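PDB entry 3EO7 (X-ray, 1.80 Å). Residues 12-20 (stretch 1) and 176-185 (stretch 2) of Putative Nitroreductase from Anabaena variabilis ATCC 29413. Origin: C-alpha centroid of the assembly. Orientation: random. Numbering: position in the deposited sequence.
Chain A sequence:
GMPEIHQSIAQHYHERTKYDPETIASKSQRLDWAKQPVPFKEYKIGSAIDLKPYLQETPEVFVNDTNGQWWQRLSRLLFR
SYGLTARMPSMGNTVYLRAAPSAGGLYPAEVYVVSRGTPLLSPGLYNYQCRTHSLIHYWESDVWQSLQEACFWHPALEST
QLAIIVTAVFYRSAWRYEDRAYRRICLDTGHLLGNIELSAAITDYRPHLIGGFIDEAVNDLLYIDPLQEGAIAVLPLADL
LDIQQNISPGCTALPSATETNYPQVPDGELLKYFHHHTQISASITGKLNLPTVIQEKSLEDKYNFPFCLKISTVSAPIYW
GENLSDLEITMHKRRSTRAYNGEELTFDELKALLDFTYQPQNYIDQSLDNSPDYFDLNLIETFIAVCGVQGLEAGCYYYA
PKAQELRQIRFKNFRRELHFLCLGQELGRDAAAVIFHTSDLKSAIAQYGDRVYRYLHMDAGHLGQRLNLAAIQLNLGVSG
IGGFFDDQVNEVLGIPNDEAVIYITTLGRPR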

ATOM      1  N   HIS A  12      19.582  -4.295   8.804  1.00 14.61           N
ATOM      2  CA  HIS A  12      19.815  -3.699  10.124  1.00 17.58           C
ATOM      3  C   HIS A  12      18.558  -2.950  10.584  1.00 14.63           C
ATOM      4  O   HIS A  12      18.114  -3.106  11.732  1.00 16.65           O
ATOM      5  CB  HIS A  12      21.029  -2.765  10.044  1.00 17.01           C
ATOM      6  CG  HIS A  12      21.390  -2.093  11.334  1.00 21.62           C
ATOM      7  ND1 HIS A  12      21.890  -2.795  12.415  1.00 20.42           N
ATOM      8  CD2 HIS A  12      21.399  -0.784  11.691  1.00 23.31           C
ATOM      9  CE1 HIS A  12      22.146  -1.946  13.397  1.00 28.20           C
ATOM     10  NE2 HIS A  12      21.880  -0.724  12.977  1.00 22.02           N
ATOM     11  N   TYR A  13      18.027  -2.125   9.693  1.00 17.13           N
ATOM     12  CA  TYR A  13      16.778  -1.393   9.937  1.00 15.52           C
ATOM     13  C   TYR A  13      15.678  -2.397  10.377  1.00 16.95           C
ATOM     14  O   TYR A  13      14.987  -2.213  11.381  1.00 15.46           O
ATOM     15  CB  TYR A  13      16.320  -0.573   8.679  1.00 16.89           C
ATOM     16  CG  TYR A  13      14.956  -0.005   8.958  1.00 15.20           C
ATOM     17  CD1 TYR A  13      14.807   1.189   9.636  1.00 17.77           C
ATOM     18  CD2 TYR A  13      13.830  -0.730   8.669  1.00 16.79           C
ATOM     19  CE1 TYR A  13      13.563   1.653  10.022  1.00 13.83           C
ATOM     20  CE2 TYR A  13      12.559  -0.288   9.052  1.00 17.29           C
ATOM     21  CZ  TYR A  13      12.422   0.908   9.732  1.00 17.65           C
ATOM     22  OH  TYR A  13      11.149   1.318  10.138  1.00 17.02           O
ATOM     23  N   HIS A  14      15.524  -3.461   9.611  1.00 15.82           N
ATOM     24  CA  HIS A  14      14.493  -4.450   9.916  1.00 16.05           C
ATOM     25  C   HIS A  14      14.690  -5.049  11.306  1.00 14.91           C
ATOM     26  O   HIS A  14      13.782  -5.078  12.118  1.00 16.27           O
ATOM     27  CB  HIS A  14      14.466  -5.551   8.879  1.00 17.29           C
ATOM     28  CG  HIS A  14      13.206  -6.351   8.932  1.00 16.51           C
ATOM     29  ND1 HIS A  14      11.992  -5.818   8.564  1.00 16.08           N
ATOM     30  CD2 HIS A  14      12.962  -7.610   9.362  1.00 16.46           C
ATOM     31  CE1 HIS A  14      11.055  -6.736   8.739  1.00 18.79           C
ATOM     32  NE2 HIS A  14      11.616  -7.833   9.213  1.00 16.73           N
ATOM     33  N   GLU A  15      15.913  -5.471  11.590  1.00 15.68           N
ATOM     34  CA  GLU A  15      16.234  -6.067  12.871  1.00 17.44           C
ATOM     35  C   GLU A  15      15.929  -5.098  14.018  1.00 17.76           C
ATOM     36  O   GLU A  15      15.310  -5.471  15.029  1.00 16.62           O
ATOM     37  CB  GLU A  15      17.712  -6.471  12.887  1.00 19.90           C
ATOM     38  CG  GLU A  15      18.113  -7.224  14.157  1.00 30.74           C
ATOM     39  CD  GLU A  15      17.361  -8.574  14.339  1.00 36.51           C
ATOM     40  OE1 GLU A  15      16.926  -9.158  13.329  1.00 27.23           O
ATOM     41  OE2 GLU A  15      17.220  -9.044  15.495  1.00 42.10           O
ATOM     42  N   ARG A  16      16.347  -3.854  13.861  1.00 16.33           N
ATOM     43  CA  ARG A  16      16.118  -2.828  14.880  1.00 17.48           C
ATOM     44  C   ARG A  16      14.674  -2.415  15.136  1.00 18.55           C
ATOM     45  O   ARG A  16      14.368  -1.802  16.182  1.00 18.36           O
ATOM     46  CB  ARG A  16      16.985  -1.591  14.578  1.00 18.16           C
ATOM     47  CG  ARG A  16      18.418  -1.972  14.938  1.00 24.72           C
ATOM     48  CD  ARG A  16      19.340  -0.936  15.072  1.00 29.90           C
ATOM     49  NE  ARG A  16      18.926   0.207  15.891  1.00 20.15           N
ATOM     50  CZ  ARG A  16      19.547   1.366  15.740  1.00 22.30           C
ATOM     51  NH1 ARG A  16      20.547   1.434  14.883  1.00 23.71           N
ATOM     52  NH2 ARG A  16      19.180   2.442  16.405  1.00 18.77           N
ATOM     53  N   THR A  17      13.786  -2.788  14.247  1.00 14.72           N
ATOM     54  CA  THR A  17      12.388  -2.373  14.331  1.00 16.51           C
ATOM     55  C   THR A  17      11.404  -3.510  14.620  1.00 16.82           C
ATOM     56  O   THR A  17      10.194  -3.313  14.630  1.00 17.66           O
ATOM     57  CB  THR A  17      11.977  -1.594  13.068  1.00 16.68           C
ATOM     58  OG1 THR A  17      12.283  -2.340  11.884  1.00 17.08           O
ATOM     59  CG2 THR A  17      12.725  -0.239  13.033  1.00 16.01           C
ATOM     60  N   LYS A  18      11.951  -4.692  14.864  1.00 18.21           N
ATOM     61  CA  LYS A  18      11.134  -5.849  15.241  1.00 17.18           C
ATOM     62  C   LYS A  18      10.598  -5.585  16.642  1.00 16.71           C
ATOM     63  O   LYS A  18      11.144  -4.755  17.374  1.00 17.27           O
ATOM     64  CB  LYS A  18      12.027  -7.091  15.322  1.00 16.98           C
ATOM     65  CG  LYS A  18      12.636  -7.534  13.993  1.00 16.21           C
ATOM     66  CD  LYS A  18      13.395  -8.827  14.071  1.00 19.90           C
ATOM     67  CE  LYS A  18      13.792  -9.319  12.688  1.00 18.66           C
ATOM     68  NZ  LYS A  18      14.693 -10.543  12.727  1.00 19.11           N
ATOM     69  N   TYR A  19       9.563  -6.327  17.034  1.00 16.20           N
ATOM     70  CA  TYR A  19       9.148  -6.372  18.435  1.00 17.13           C
ATOM     71  C   TYR A  19       9.618  -7.724  18.944  1.00 19.30           C
ATOM     72  O   TYR A  19       9.544  -8.725  18.218  1.00 18.59           O
ATOM     73  CB  TYR A  19       7.650  -6.282  18.610  1.00 16.54           C
ATOM     74  CG  TYR A  19       7.084  -4.926  18.322  1.00 17.27           C
ATOM     75  CD1 TYR A  19       7.079  -3.923  19.291  1.00 22.10           C
ATOM     76  CD2 TYR A  19       6.536  -4.653  17.079  1.00 22.93           C
ATOM     77  CE1 TYR A  19       6.524  -2.663  18.996  1.00 24.13           C
ATOM     78  CE2 TYR A  19       6.003  -3.415  16.793  1.00 24.65           C
ATOM     79  CZ  TYR A  19       5.985  -2.439  17.751  1.00 24.66           C
ATOM     80  OH  TYR A  19       5.446  -1.226  17.369  1.00 31.86           O
ATOM     81  N   ASP A  20      10.124  -7.716  20.172  1.00 20.84           N
ATOM     82  CA  ASP A  20      10.650  -8.880  20.856  1.00 22.99           C
ATOM     83  C   ASP A  20       9.868  -9.059  22.170  1.00 19.43           C
ATOM     84  O   ASP A  20       9.768  -8.125  22.976  1.00 21.15           O
ATOM     85  CB  ASP A  20      12.117  -8.607  21.140  1.00 24.07           C
ATOM     86  CG  ASP A  20      12.788  -9.665  22.006  1.00 33.57           C
ATOM     87  OD1 ASP A  20      12.167 -10.663  22.432  1.00 28.48           O
ATOM     88  OD2 ASP A  20      13.993  -9.460  22.248  1.00 40.38           O
ATOM     89  N   ARG A 176       4.255   8.480  16.596  1.00 17.44           N
ATOM     90  CA  ARG A 176       3.844   7.311  17.351  1.00 16.69           C
ATOM     91  C   ARG A 176       4.833   6.152  17.337  1.00 17.71           C
ATOM     92  O   ARG A 176       5.132   5.573  18.388  1.00 17.86           O
ATOM     93  CB  ARG A 176       2.502   6.784  16.846  1.00 18.64           C
ATOM     94  CG  ARG A 176       2.103   5.485  17.588  1.00 23.09           C
ATOM     95  CD  ARG A 176       0.682   5.126  17.377  1.00 27.92           C
ATOM     96  NE  ARG A 176       0.434   3.785  17.921  1.00 35.40           N
ATOM     97  CZ  ARG A 176      -0.771   3.225  18.031  1.00 39.45           C
ATOM     98  NH1 ARG A 176      -1.872   3.897  17.694  1.00 29.70           N
ATOM     99  NH2 ARG A 176      -0.870   1.980  18.505  1.00 43.91           N
ATOM    100  N   TYR A 177       5.335   5.806  16.156  1.00 16.48           N
ATOM    101  CA  TYR A 177       6.119   4.566  15.967  1.00 17.25           C
ATOM    102  C   TYR A 177       7.635   4.727  15.996  1.00 16.73           C
ATOM    103  O   TYR A 177       8.380   3.740  15.931  1.00 17.29           O
ATOM    104  CB  TYR A 177       5.699   3.908  14.655  1.00 19.59           C
ATOM    105  CG  TYR A 177       4.230   3.497  14.647  1.00 18.36           C
ATOM    106  CD1 TYR A 177       3.789   2.416  15.406  1.00 21.42           C
ATOM    107  CD2 TYR A 177       3.304   4.163  13.860  1.00 17.89           C
ATOM    108  CE1 TYR A 177       2.455   2.054  15.416  1.00 24.97           C
ATOM    109  CE2 TYR A 177       1.982   3.796  13.868  1.00 20.29           C
ATOM    110  CZ  TYR A 177       1.563   2.745  14.633  1.00 23.01           C
ATOM    111  OH  TYR A 177       0.228   2.418  14.602  1.00 26.96           O
ATOM    112  N   GLU A 178       8.083   5.960  16.134  1.00 15.66           N
ATOM    113  CA  GLU A 178       9.506   6.260  16.149  1.00 17.69           C
ATOM    114  C   GLU A 178      10.157   5.601  14.936  1.00 18.28           C
ATOM    115  O   GLU A 178       9.601   5.712  13.837  1.00 15.89           O
ATOM    116  CB  GLU A 178      10.103   5.855  17.488  1.00 20.54           C
ATOM    117  CG  GLU A 178       9.457   6.638  18.654  1.00 24.34           C
ATOM    118  CD  GLU A 178      10.108   6.359  20.022  1.00 28.46           C
ATOM    119  OE1 GLU A 178      10.061   5.220  20.497  1.00 39.26           O
ATOM    120  OE2 GLU A 178      10.632   7.310  20.612  1.00 46.44           O
ATOM    121  N   ASP A 179      11.302   4.934  15.088  1.00 17.87           N
ATOM    122  CA  ASP A 179      11.985   4.388  13.904  1.00 17.91           C
ATOM    123  C   ASP A 179      11.177   3.312  13.171  1.00 17.84           C
ATOM    124  O   ASP A 179      11.350   3.125  11.968  1.00 16.50           O
ATOM    125  CB  ASP A 179      13.362   3.855  14.255  1.00 18.54           C
ATOM    126  CG  ASP A 179      14.349   4.946  14.627  1.00 20.12           C
ATOM    127  OD1 ASP A 179      14.271   6.077  14.082  1.00 19.29           O
ATOM    128  OD2 ASP A 179      15.186   4.630  15.489  1.00 23.31           O
ATOM    129  N   ARG A 180      10.275   2.619  13.886  1.00 16.93           N
ATOM    130  CA  ARG A 180       9.428   1.586  13.254  1.00 17.42           C
ATOM    131  C   ARG A 180       8.464   2.186  12.245  1.00 14.65           C
ATOM    132  O   ARG A 180       7.847   1.478  11.466  1.00 15.34           O
ATOM    133  CB  ARG A 180       8.615   0.835  14.307  1.00 17.66           C
ATOM    134  CG  ARG A 180       9.443   0.127  15.359  1.00 18.60           C
ATOM    135  CD  ARG A 180       8.605  -0.873  16.125  1.00 20.08           C
ATOM    136  NE  ARG A 180       9.414  -1.740  16.988  1.00 17.86           N
ATOM    137  CZ  ARG A 180       9.732  -1.499  18.250  1.00 24.34           C
ATOM    138  NH1 ARG A 180       9.343  -0.390  18.861  1.00 24.04           N
ATOM    139  NH2 ARG A 180      10.456  -2.386  18.924  1.00 23.31           N
ATOM    140  N   ALA A 181       8.274   3.512  12.309  1.00 16.11           N
ATOM    141  CA  ALA A 181       7.378   4.199  11.397  1.00 16.56           C
ATOM    142  C   ALA A 181       7.680   3.939   9.919  1.00 17.59           C
ATOM    143  O   ALA A 181       6.758   4.010   9.126  1.00 15.40           O
ATOM    144  CB  ALA A 181       7.340   5.726  11.643  1.00 16.36           C
ATOM    145  N   TYR A 182       8.934   3.701   9.537  1.00 15.07           N
ATOM    146  CA  TYR A 182       9.219   3.501   8.116  1.00 13.91           C
ATOM    147  C   TYR A 182       8.465   2.305   7.532  1.00 13.83           C
ATOM    148  O   TYR A 182       7.945   2.411   6.413  1.00 14.78           O
ATOM    149  CB  TYR A 182      10.710   3.410   7.822  1.00 16.82           C
ATOM    150  CG  TYR A 182      11.068   3.844   6.428  1.00 16.42           C
ATOM    151  CD1 TYR A 182      10.980   5.196   6.054  1.00 15.96           C
ATOM    152  CD2 TYR A 182      11.530   2.939   5.467  1.00 15.02           C
ATOM    153  CE1 TYR A 182      11.328   5.610   4.776  1.00 17.00           C
ATOM    154  CE2 TYR A 182      11.908   3.378   4.191  1.00 18.02           C
ATOM    155  CZ  TYR A 182      11.811   4.692   3.855  1.00 16.66           C
ATOM    156  OH  TYR A 182      12.194   5.090   2.598  1.00 16.55           O
ATOM    157  N   ARG A 183       8.338   1.199   8.292  1.00 14.78           N
ATOM    158  CA  ARG A 183       7.540   0.065   7.833  1.00 14.57           C
ATOM    159  C   ARG A 183       6.093   0.508   7.619  1.00 14.82           C
ATOM    160  O   ARG A 183       5.512   0.273   6.559  1.00 14.29           O
ATOM    161  CB  ARG A 183       7.526  -1.059   8.879  1.00 13.66           C
ATOM    162  CG  ARG A 183       8.871  -1.672   9.166  1.00 16.37           C
ATOM    163  CD  ARG A 183       8.662  -2.617  10.319  1.00 20.04           C
ATOM    164  NE  ARG A 183       9.801  -3.381  10.793  1.00 15.54           N
ATOM    165  CZ  ARG A 183       9.730  -4.672  11.133  1.00 15.92           C
ATOM    166  NH1 ARG A 183       8.621  -5.375  10.916  1.00 17.82           N
ATOM    167  NH2 ARG A 183      10.785  -5.283  11.643  1.00 18.17           N
ATOM    168  N   ARG A 184       5.529   1.165   8.635  1.00 15.08           N
ATOM    169  CA  ARG A 184       4.124   1.576   8.598  1.00 14.92           C
ATOM    170  C   ARG A 184       3.846   2.582   7.469  1.00 16.06           C
ATOM    171  O   ARG A 184       2.824   2.489   6.783  1.00 15.17           O
ATOM    172  CB  ARG A 184       3.651   2.160   9.949  1.00 17.16           C
ATOM    173  CG  ARG A 184       3.982   1.312  11.169  1.00 20.16           C
ATOM    174  CD  ARG A 184       3.371  -0.072  11.158  1.00 18.29           C
ATOM    175  NE  ARG A 184       3.507  -0.625  12.504  1.00 20.16           N
ATOM    176  CZ  ARG A 184       4.607  -1.184  12.998  1.00 20.33           C
ATOM    177  NH1 ARG A 184       5.662  -1.453  12.245  1.00 20.66           N
ATOM    178  NH2 ARG A 184       4.623  -1.543  14.272  1.00 25.73           N
ATOM    179  N   ILE A 185       4.747   3.535   7.274  1.00 15.21           N
ATOM    180  CA  ILE A 185       4.608   4.515   6.217  1.00 15.31           C
ATOM    181  C   ILE A 185       4.514   3.837   4.857  1.00 15.36           C
ATOM    182  O   ILE A 185       3.671   4.175   4.024  1.00 16.44           O
ATOM    183  CB  ILE A 185       5.833   5.463   6.222  1.00 14.19           C
ATOM    184  CG1 ILE A 185       5.723   6.466   7.376  1.00 14.29           C
ATOM    185  CG2 ILE A 185       5.954   6.250   4.884  1.00 16.62           C
ATOM    186  CD1 ILE A 185       7.031   7.224   7.683  1.00 16.09           C
TER
HETATM  187  O   HOH W   1       7.510  -3.262  13.605  1.00 15.48           O
HETATM  188  O   HOH W   2       2.692  -1.269  16.318  1.00 39.47           O

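Arginine, with its long arm and flat array of N-H donors, is well suited to gathering several oxygens where a chain leaves a helix. The contact between residues 12-20 and 176-185 of this putative nitroreductase is a clear worked example, in which two arginines of one stretch bind oxygens of residues 14 to 18 in the other.

The shortest polar contact runs the other way. Tyr13 OH donates to the backbone oxygen Asp179 O at 2.6 Å, with that oxygen near the plane of the ring. The same hydroxyl is approached by Arg183 N at 3.4 Å in a weak hydrogen bond, so that one phenol both gives to and receives from the backbone of stretch 2 where its 3-10 segment leads into a helix.

The arginines supply the remaining direct hydrogen bonds. Arg180 addresses two successive carbonyls: its NE donates to Thr17 O at 2.9 Å, and its NH2 to Lys18 O, also at 2.9 Å and nearly linear at 170°. Both oxygens lie near the plane of the guanidinium, as in-plane N-H groups require; a weak bond from Arg180 NE to Lys18 O, at 3.5 Å, adds to the pair. Arg183 binds the same residue, Thr17, through its side chain and one earlier carbonyl, with NE donating to Thr17 OG1 at 2.9 Å and NH2 to His14 O at 3.0 Å. It thus binds one side-chain oxygen and one backbone oxygen with different nitrogens of a single group.

Because the donors of a guanidinium lie in its plane, its faces remain free for stacking, and both arginines use them. Arg183 lies flat on the ring of His14, with centres 3.9 Å apart and planes only 11° from parallel. Arg180 stacks on Tyr19 in the same manner, the planes 9° apart; its CZ stands 3.9 Å from the centroid of the Tyr19 ring and over the face, a cation-pi arrangement. Hydrogen bonding and stacking on the face therefore coexist in each residue.

Water extends the polar network to Arg184. Water 1 donates to Thr17 O at 2.9 Å and accepts from Arg184 NH1 at 2.9 Å, giving the Thr17 carbonyl a second partner besides Arg180. Water 2 lies 2.9 Å from Tyr19 OH and accepts from Arg184 NH2 at 2.8 Å, so the two waters tie separate nitrogens of one arginine to different residues of stretch 1.

Apolar packing is modest. Tyr13 CZ rests 3.6 Å from Tyr182 CB, and Thr17 CB lies 3.8 Å from Arg180 CG, close to where the two backbones come nearest, with Thr17 CA and Arg180 CA 5.1 Å apart. The axes of helices 12-16 and 181-185 approach no closer than 11.0 Å, at 103°, leaving the span to long side chains. Arg183 and Arg180 have the largest covered areas, 106 and 99 Å², within the 577 Å² buried overall.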